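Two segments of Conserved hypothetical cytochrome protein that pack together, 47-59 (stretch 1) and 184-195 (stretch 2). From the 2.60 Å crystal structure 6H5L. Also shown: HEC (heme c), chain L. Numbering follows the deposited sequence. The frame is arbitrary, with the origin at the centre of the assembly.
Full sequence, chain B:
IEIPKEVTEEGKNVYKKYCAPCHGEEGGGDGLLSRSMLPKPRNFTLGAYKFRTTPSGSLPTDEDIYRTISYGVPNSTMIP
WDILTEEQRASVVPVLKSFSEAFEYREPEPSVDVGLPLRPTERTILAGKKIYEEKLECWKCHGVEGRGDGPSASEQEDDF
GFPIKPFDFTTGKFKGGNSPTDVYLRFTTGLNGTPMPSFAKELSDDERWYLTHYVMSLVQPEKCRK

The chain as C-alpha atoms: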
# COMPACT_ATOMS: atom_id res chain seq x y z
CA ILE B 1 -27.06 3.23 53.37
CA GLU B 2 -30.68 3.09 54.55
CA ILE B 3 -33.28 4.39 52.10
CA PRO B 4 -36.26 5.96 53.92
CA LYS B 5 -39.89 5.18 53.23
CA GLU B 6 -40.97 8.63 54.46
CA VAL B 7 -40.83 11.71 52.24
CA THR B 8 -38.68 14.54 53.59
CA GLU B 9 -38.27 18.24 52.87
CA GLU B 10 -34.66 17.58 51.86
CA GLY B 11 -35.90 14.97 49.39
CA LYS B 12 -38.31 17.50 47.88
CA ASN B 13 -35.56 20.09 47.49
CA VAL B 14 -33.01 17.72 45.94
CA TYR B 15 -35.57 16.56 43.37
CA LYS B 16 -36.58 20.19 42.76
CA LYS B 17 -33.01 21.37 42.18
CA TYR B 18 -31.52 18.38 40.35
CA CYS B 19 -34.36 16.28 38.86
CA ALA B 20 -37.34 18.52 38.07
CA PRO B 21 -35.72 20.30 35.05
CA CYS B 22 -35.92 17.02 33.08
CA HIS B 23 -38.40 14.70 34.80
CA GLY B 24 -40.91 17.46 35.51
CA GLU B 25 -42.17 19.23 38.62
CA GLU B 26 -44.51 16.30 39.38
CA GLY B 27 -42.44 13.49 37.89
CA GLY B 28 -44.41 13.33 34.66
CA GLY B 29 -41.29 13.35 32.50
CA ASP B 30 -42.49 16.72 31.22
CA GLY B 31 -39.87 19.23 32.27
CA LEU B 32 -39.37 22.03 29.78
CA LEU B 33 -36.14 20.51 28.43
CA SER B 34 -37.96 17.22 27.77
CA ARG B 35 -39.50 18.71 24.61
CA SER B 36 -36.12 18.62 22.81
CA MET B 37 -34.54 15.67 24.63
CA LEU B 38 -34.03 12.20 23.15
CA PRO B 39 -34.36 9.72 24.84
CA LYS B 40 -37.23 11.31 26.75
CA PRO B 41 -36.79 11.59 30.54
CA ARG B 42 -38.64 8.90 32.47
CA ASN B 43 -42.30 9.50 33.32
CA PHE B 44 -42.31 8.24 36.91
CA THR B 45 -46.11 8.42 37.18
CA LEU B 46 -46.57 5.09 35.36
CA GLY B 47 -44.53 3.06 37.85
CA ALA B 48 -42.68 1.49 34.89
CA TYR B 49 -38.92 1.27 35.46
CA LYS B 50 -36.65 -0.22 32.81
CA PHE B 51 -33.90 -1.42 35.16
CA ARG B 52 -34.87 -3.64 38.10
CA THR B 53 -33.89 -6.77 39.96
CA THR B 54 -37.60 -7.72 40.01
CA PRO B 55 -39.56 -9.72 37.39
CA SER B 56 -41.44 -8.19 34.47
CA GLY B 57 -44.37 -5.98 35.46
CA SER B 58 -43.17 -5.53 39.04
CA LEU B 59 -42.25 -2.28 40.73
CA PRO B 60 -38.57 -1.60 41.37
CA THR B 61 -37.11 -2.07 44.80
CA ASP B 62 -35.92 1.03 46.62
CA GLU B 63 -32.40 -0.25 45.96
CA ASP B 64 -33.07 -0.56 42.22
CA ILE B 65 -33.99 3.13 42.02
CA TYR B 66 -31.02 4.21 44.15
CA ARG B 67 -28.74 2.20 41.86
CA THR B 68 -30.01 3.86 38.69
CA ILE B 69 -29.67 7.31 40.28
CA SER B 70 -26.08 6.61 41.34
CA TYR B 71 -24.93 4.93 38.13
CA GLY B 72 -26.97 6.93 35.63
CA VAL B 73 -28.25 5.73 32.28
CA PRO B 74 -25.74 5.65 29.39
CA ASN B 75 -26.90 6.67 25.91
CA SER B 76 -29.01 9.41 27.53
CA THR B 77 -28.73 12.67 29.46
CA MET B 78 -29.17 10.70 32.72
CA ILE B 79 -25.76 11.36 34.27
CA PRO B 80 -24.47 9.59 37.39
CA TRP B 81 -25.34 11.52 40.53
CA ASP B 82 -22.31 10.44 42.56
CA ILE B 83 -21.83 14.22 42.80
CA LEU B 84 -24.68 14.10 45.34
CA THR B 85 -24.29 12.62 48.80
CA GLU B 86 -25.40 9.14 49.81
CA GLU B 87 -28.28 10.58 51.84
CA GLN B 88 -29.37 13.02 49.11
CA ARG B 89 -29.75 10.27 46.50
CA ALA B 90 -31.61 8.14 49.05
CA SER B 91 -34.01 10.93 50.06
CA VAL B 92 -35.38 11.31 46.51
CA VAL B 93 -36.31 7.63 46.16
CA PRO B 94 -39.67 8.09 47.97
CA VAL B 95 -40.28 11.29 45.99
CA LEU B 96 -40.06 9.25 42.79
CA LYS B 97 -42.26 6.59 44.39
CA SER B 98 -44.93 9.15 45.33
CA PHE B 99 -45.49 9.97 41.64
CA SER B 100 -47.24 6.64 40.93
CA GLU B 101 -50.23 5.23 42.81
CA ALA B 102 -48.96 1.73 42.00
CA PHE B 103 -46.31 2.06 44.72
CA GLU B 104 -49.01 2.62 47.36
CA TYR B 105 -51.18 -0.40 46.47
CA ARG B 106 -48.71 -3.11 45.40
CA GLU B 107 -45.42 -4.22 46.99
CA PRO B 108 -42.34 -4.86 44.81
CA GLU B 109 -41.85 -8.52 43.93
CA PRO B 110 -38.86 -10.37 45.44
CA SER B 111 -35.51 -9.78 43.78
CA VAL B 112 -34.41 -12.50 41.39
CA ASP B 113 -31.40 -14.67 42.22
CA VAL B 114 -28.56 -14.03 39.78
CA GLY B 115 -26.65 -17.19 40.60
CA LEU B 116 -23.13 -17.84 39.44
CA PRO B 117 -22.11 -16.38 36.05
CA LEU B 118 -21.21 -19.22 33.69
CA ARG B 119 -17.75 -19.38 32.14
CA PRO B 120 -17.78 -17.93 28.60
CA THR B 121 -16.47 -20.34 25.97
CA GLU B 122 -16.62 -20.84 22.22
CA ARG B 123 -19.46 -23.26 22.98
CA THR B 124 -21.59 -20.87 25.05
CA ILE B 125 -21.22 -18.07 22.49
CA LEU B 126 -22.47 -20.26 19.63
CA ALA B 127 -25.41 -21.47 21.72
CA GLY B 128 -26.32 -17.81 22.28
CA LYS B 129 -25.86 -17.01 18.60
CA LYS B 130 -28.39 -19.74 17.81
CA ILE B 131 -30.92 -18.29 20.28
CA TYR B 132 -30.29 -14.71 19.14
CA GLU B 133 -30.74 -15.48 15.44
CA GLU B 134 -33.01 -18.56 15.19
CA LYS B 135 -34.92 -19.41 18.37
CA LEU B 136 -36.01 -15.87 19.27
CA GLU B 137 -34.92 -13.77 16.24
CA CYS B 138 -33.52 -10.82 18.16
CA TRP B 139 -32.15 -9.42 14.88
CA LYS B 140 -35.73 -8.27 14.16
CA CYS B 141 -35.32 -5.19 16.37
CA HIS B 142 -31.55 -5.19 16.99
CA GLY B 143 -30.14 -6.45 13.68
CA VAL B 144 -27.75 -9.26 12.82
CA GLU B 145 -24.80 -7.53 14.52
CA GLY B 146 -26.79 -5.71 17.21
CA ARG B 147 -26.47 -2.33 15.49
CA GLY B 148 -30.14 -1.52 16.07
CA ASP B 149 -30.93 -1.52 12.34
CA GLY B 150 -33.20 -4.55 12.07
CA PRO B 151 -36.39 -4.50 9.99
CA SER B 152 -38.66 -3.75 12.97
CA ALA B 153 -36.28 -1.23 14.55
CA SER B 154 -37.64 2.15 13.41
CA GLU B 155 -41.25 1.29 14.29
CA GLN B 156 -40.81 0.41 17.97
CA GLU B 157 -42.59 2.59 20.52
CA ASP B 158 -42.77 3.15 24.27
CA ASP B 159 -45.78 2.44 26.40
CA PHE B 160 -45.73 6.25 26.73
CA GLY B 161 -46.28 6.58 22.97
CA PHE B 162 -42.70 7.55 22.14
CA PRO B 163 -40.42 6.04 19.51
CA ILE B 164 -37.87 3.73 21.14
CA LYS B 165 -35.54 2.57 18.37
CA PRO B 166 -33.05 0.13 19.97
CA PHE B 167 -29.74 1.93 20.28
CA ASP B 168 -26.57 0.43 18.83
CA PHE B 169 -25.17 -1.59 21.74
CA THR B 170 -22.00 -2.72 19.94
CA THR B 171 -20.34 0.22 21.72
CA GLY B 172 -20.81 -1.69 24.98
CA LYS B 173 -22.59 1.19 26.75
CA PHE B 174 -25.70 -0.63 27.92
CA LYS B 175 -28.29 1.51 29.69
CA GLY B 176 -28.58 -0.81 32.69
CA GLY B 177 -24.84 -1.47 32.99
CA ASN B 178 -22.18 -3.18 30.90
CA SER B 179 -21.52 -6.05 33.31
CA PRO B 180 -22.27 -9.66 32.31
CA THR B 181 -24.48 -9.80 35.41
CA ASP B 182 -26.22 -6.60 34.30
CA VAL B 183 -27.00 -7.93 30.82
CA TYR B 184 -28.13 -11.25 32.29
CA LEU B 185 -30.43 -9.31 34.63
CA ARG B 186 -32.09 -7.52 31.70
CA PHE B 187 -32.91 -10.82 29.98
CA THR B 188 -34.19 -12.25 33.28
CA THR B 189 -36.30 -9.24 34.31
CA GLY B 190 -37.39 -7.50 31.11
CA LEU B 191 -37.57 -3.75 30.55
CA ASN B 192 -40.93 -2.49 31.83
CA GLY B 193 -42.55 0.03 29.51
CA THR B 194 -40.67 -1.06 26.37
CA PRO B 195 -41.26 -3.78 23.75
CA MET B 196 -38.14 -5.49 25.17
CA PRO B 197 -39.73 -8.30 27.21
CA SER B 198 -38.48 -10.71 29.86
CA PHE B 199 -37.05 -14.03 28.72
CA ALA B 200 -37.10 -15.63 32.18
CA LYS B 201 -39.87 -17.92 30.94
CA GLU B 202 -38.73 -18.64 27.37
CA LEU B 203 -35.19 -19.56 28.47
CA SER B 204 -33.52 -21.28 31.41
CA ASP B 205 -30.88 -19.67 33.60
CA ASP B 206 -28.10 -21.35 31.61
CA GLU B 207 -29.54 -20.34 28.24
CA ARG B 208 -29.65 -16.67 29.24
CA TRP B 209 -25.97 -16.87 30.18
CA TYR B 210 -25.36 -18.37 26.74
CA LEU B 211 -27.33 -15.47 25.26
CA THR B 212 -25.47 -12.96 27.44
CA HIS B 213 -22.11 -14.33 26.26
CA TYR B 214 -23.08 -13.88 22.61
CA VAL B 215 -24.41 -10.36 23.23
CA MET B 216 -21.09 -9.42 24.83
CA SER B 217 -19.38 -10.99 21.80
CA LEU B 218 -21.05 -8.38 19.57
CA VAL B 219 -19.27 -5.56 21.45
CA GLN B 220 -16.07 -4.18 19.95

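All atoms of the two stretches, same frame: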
# COMPACT_ATOMS: atom_id res chain seq x y z
N GLY B 47 -45.10 4.15 37.08
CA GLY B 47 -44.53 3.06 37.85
C GLY B 47 -43.80 2.03 37.02
O GLY B 47 -43.61 0.90 37.48
N ALA B 48 -43.37 2.40 35.81
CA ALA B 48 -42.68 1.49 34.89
C ALA B 48 -41.21 1.89 34.85
O ALA B 48 -40.86 2.94 34.30
CB ALA B 48 -43.31 1.54 33.50
N TYR B 49 -40.36 1.04 35.42
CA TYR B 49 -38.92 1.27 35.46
C TYR B 49 -38.22 0.23 34.60
O TYR B 49 -38.50 -0.97 34.71
CB TYR B 49 -38.40 1.21 36.90
CG TYR B 49 -38.78 2.42 37.74
CD1 TYR B 49 -40.11 2.66 38.08
CD2 TYR B 49 -37.81 3.30 38.20
CE1 TYR B 49 -40.46 3.76 38.85
CE2 TYR B 49 -38.16 4.40 38.96
CZ TYR B 49 -39.48 4.62 39.29
OH TYR B 49 -39.83 5.71 40.05
N LYS B 50 -37.31 0.69 33.73
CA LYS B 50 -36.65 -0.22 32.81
C LYS B 50 -35.72 -1.19 33.53
O LYS B 50 -35.59 -2.35 33.13
CB LYS B 50 -35.86 0.57 31.76
CG LYS B 50 -36.69 1.32 30.74
CD LYS B 50 -35.79 1.91 29.67
CE LYS B 50 -36.55 2.78 28.68
NZ LYS B 50 -35.63 3.37 27.67
N PHE B 51 -35.06 -0.73 34.59
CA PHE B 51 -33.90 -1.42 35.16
C PHE B 51 -34.21 -1.81 36.60
O PHE B 51 -34.22 -0.96 37.50
CB PHE B 51 -32.67 -0.54 35.05
CG PHE B 51 -32.54 0.14 33.72
CD1 PHE B 51 -32.37 -0.62 32.57
CD2 PHE B 51 -32.63 1.51 33.60
CE1 PHE B 51 -32.26 -0.01 31.33
CE2 PHE B 51 -32.52 2.13 32.37
CZ PHE B 51 -32.34 1.37 31.24
N ARG B 52 -34.47 -3.10 36.81
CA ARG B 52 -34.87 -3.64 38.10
C ARG B 52 -34.09 -4.92 38.38
O ARG B 52 -33.38 -5.45 37.52
CB ARG B 52 -36.37 -3.94 38.14
CG ARG B 52 -37.28 -2.73 38.01
CD ARG B 52 -38.64 -3.11 37.44
NE ARG B 52 -38.57 -3.25 35.99
CZ ARG B 52 -38.44 -4.40 35.34
NH1 ARG B 52 -38.37 -5.54 36.02
NH2 ARG B 52 -38.37 -4.42 34.02
N THR B 53 -34.23 -5.40 39.61
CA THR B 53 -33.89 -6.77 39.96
C THR B 53 -35.14 -7.62 40.16
O THR B 53 -35.03 -8.77 40.61
CB THR B 53 -33.02 -6.79 41.22
OG1 THR B 53 -33.68 -6.06 42.27
CG2 THR B 53 -31.67 -6.15 40.94
N THR B 54 -36.31 -7.09 39.84
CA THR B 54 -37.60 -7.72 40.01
C THR B 54 -38.14 -8.20 38.66
O THR B 54 -37.74 -7.70 37.61
CB THR B 54 -38.59 -6.74 40.64
OG1 THR B 54 -38.80 -5.64 39.76
CG2 THR B 54 -38.04 -6.22 41.97
N PRO B 55 -39.04 -9.19 38.66
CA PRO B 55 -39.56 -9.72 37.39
C PRO B 55 -40.35 -8.68 36.61
O PRO B 55 -40.62 -7.56 37.07
CB PRO B 55 -40.46 -10.88 37.83
CG PRO B 55 -39.93 -11.28 39.16
CD PRO B 55 -39.48 -10.00 39.81
N SER B 56 -40.73 -9.08 35.39
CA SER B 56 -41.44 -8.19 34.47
C SER B 56 -42.81 -7.80 35.03
O SER B 56 -43.56 -8.65 35.51
CB SER B 56 -41.60 -8.87 33.11
OG SER B 56 -42.38 -8.08 32.23
N GLY B 57 -43.12 -6.51 34.95
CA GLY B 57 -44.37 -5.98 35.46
C GLY B 57 -44.32 -5.53 36.90
O GLY B 57 -45.24 -4.83 37.35
N SER B 58 -43.28 -5.90 37.64
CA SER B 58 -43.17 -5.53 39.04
C SER B 58 -42.62 -4.11 39.19
O SER B 58 -41.99 -3.56 38.28
CB SER B 58 -42.27 -6.51 39.78
OG SER B 58 -41.87 -5.99 41.04
N LEU B 59 -42.88 -3.53 40.35
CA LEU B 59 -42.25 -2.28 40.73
C LEU B 59 -40.77 -2.51 40.98
O LEU B 59 -40.33 -3.64 41.21
CB LEU B 59 -42.91 -1.71 41.98
CG LEU B 59 -44.42 -1.50 41.98
CD1 LEU B 59 -44.90 -1.12 43.37
CD2 LEU B 59 -44.82 -0.43 40.97
N TYR B 184 -27.34 -10.09 31.91
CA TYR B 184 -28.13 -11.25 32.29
C TYR B 184 -29.38 -10.83 33.05
O TYR B 184 -30.45 -11.44 32.90
CB TYR B 184 -27.29 -12.22 33.13
CG TYR B 184 -28.09 -13.32 33.79
CD1 TYR B 184 -28.39 -14.49 33.11
CD2 TYR B 184 -28.53 -13.20 35.10
CE1 TYR B 184 -29.12 -15.50 33.71
CE2 TYR B 184 -29.26 -14.20 35.71
CZ TYR B 184 -29.55 -15.35 35.01
OH TYR B 184 -30.27 -16.36 35.61
N LEU B 185 -29.27 -9.80 33.89
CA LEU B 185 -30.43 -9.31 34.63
C LEU B 185 -31.51 -8.79 33.68
O LEU B 185 -32.70 -9.05 33.89
CB LEU B 185 -30.01 -8.21 35.60
CG LEU B 185 -29.60 -8.66 37.01
CD1 LEU B 185 -29.02 -7.49 37.79
CD2 LEU B 185 -30.78 -9.26 37.74
N ARG B 186 -31.11 -8.06 32.64
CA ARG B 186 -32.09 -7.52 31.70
C ARG B 186 -32.89 -8.63 31.03
O ARG B 186 -34.11 -8.52 30.87
CB ARG B 186 -31.38 -6.66 30.64
CG ARG B 186 -30.52 -5.54 31.20
CD ARG B 186 -31.35 -4.42 31.83
NE ARG B 186 -31.67 -4.69 33.23
CZ ARG B 186 -30.85 -4.43 34.25
NH1 ARG B 186 -29.66 -3.90 34.02
NH2 ARG B 186 -31.23 -4.70 35.49
N PHE B 187 -32.21 -9.71 30.62
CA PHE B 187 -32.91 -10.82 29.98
C PHE B 187 -33.76 -11.61 30.97
O PHE B 187 -34.71 -12.28 30.55
CB PHE B 187 -31.90 -11.75 29.31
CG PHE B 187 -31.01 -11.08 28.30
CD1 PHE B 187 -31.39 -9.89 27.70
CD2 PHE B 187 -29.80 -11.64 27.94
CE1 PHE B 187 -30.58 -9.27 26.77
CE2 PHE B 187 -28.98 -11.03 27.01
CZ PHE B 187 -29.37 -9.84 26.43
N THR B 188 -33.44 -11.54 32.26
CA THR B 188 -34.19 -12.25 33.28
C THR B 188 -35.34 -11.43 33.85
O THR B 188 -36.31 -12.01 34.37
CB THR B 188 -33.25 -12.69 34.41
OG1 THR B 188 -32.07 -13.27 33.85
CG2 THR B 188 -33.92 -13.71 35.32
N THR B 189 -35.28 -10.11 33.74
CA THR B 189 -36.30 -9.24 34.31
C THR B 189 -37.18 -8.55 33.28
O THR B 189 -38.34 -8.26 33.57
CB THR B 189 -35.66 -8.16 35.19
OG1 THR B 189 -34.76 -7.38 34.40
CG2 THR B 189 -34.91 -8.79 36.34
N GLY B 190 -36.66 -8.28 32.09
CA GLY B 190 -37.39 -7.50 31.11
C GLY B 190 -37.38 -6.02 31.45
O GLY B 190 -37.16 -5.61 32.59
N LEU B 191 -37.60 -5.21 30.43
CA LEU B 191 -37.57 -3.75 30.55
C LEU B 191 -39.02 -3.25 30.53
O LEU B 191 -39.63 -3.15 29.46
CB LEU B 191 -36.73 -3.13 29.44
CG LEU B 191 -35.21 -3.13 29.66
CD1 LEU B 191 -34.62 -4.53 29.59
CD2 LEU B 191 -34.53 -2.21 28.65
N ASN B 192 -39.55 -2.95 31.71
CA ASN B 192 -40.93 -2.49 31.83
C ASN B 192 -41.15 -1.19 31.08
O ASN B 192 -40.37 -0.24 31.22
CB ASN B 192 -41.29 -2.31 33.31
CG ASN B 192 -41.40 -3.63 34.05
OD1 ASN B 192 -41.09 -4.70 33.51
ND2 ASN B 192 -41.83 -3.57 35.30
N GLY B 193 -42.21 -1.14 30.27
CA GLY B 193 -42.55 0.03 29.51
C GLY B 193 -42.05 0.03 28.08
O GLY B 193 -42.40 0.95 27.32
N THR B 194 -41.25 -0.95 27.70
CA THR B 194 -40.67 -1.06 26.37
C THR B 194 -41.05 -2.38 25.74
O THR B 194 -41.40 -3.34 26.45
CB THR B 194 -39.14 -0.93 26.44
OG1 THR B 194 -38.58 -2.14 26.99
CG2 THR B 194 -38.73 0.24 27.31
N PRO B 195 -40.99 -2.49 24.41
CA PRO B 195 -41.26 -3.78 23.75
C PRO B 195 -40.20 -4.83 24.01
O PRO B 195 -40.32 -5.95 23.48
CB PRO B 195 -41.34 -3.41 22.26
CG PRO B 195 -40.54 -2.16 22.14
CD PRO B 195 -40.80 -1.41 23.42
FE HEC L . -33.24 11.02 35.29
CHA HEC L . -34.17 8.15 33.66
CHB HEC L . -33.80 9.44 38.31
CHC HEC L . -32.38 13.90 36.97
CHD HEC L . -32.79 12.65 32.29
NA HEC L . -33.87 9.15 35.88
C1A HEC L . -34.21 8.11 35.03
C2A HEC L . -34.60 6.96 35.82
C3A HEC L . -34.50 7.32 37.12
C4A HEC L . -34.04 8.70 37.17
CMA HEC L . -34.79 6.51 38.41
CAA HEC L . -35.04 5.65 35.12
CBA HEC L . -35.12 4.35 35.92
CGA HEC L . -35.63 3.25 35.03
O1A HEC L . -36.27 3.56 34.00
O2A HEC L . -35.39 2.06 35.36
NB HEC L . -33.13 11.57 37.26
C1B HEC L . -33.38 10.76 38.35
C2B HEC L . -33.10 11.52 39.55
C3B HEC L . -32.71 12.75 39.18
C4B HEC L . -32.72 12.80 37.74
CMB HEC L . -33.25 11.00 41.00
CAB HEC L . -32.30 13.92 40.10
CBB HEC L . -30.95 13.63 40.80
NC HEC L . -32.69 12.92 34.74
C1C HEC L . -32.37 13.95 35.59
C2C HEC L . -31.88 15.06 34.79
C3C HEC L . -32.13 14.77 33.51
C4C HEC L . -32.56 13.38 33.44
CMC HEC L . -31.59 16.47 35.36
CAC HEC L . -31.86 15.67 32.28
CBC HEC L . -30.35 15.90 32.11
ND HEC L . -33.45 10.49 33.29
C1D HEC L . -33.20 11.34 32.21
C2D HEC L . -33.44 10.61 30.98
C3D HEC L . -33.87 9.21 31.42
C4D HEC L . -33.85 9.22 32.86
CMD HEC L . -33.29 11.15 29.54
CAD HEC L . -34.25 8.01 30.52
CBD HEC L . -32.99 7.33 30.01
CGD HEC L . -33.35 6.20 29.10
O1D HEC L . -34.14 5.31 29.51
O2D HEC L . -32.85 6.18 27.94
O HOH W 1 -34.06 -4.48 34.12

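Stretch 1 is an irregular loop segment that lies along the last turns of a helix, which ends at Thr 189, and the turn that follows it. Some 717 Å² is buried between them, and the three residues most covered are Asn 192, Thr 189 and Arg 52.

Asn 192 contributes the most. Its CA-to-CB bond points toward stretch 1, and its short amide ends beside the type II turn that runs from Pro 55 to Ser 58. There Gly 57 N donates a nearly linear hydrogen bond to Asn 192 OD1 (3.1 Å, 175°). An asparagine suits the place because its carbonyl oxygen can accept from a backbone NH without bringing a charge into the contact. Asn 192 CB packs 3.4 Å from Tyr 49 O. Gly 57 adopts a positive phi at which a side chain would be jammed against the preceding carbonyl oxygen, so glycine fits the turn.

Arg 52 reaches into the same region. Its CB leaves sideways, but the chain bends so that the guanidinium comes nearer to stretch 2, and Arg 52 NE is anchored by a 2.6 Å hydrogen bond to Tyr 49 O in its own stretch. Asn 192 OD1 lies over one face of the guanidinium, while Thr 189 O lies at its edge, 3.7 Å from Arg 52 NH1. The long side chain, ending in a flat guanidinium, lies between its own loop and the end of the helix. Its backbone also takes part: Arg 186 NH2 donates a weak hydrogen bond to Arg 52 O (3.1 Å).

Thr 189, the last residue of the helix, packs its CB 3.2 Å from Thr 54 O. Thr 189 OG1 donates to Leu 185 O (2.7 Å) and accepts from water 1 (3.0 Å), so this buried side chain has its polar atom satisfied while its methyl group packs near Thr 53. The same water donates to Lys 50 O (2.8 Å) and accepts from Arg 52 N (3.1 Å) and Arg 186 NE (2.6 Å), tying the stretches together. Gly 190 then leaves the helix with positive phi, which favours glycine.

Beyond the water, apolar packing continues the contact. Phe 51 CE1 meets Leu 191 CD2 at 4.1 Å, Phe 51 CD1 lies over one face of the Arg 186 guanidinium, and Arg 186 CD lies at the edge of the Phe 51 ring. Lys 50 extends its aliphatic chain past Thr 194, with Lys 50 CE 3.6 Å from Thr 194 CG2, and Lys 50 NZ donates to heme O1D (3.1 Å), so its charge meets a propionate.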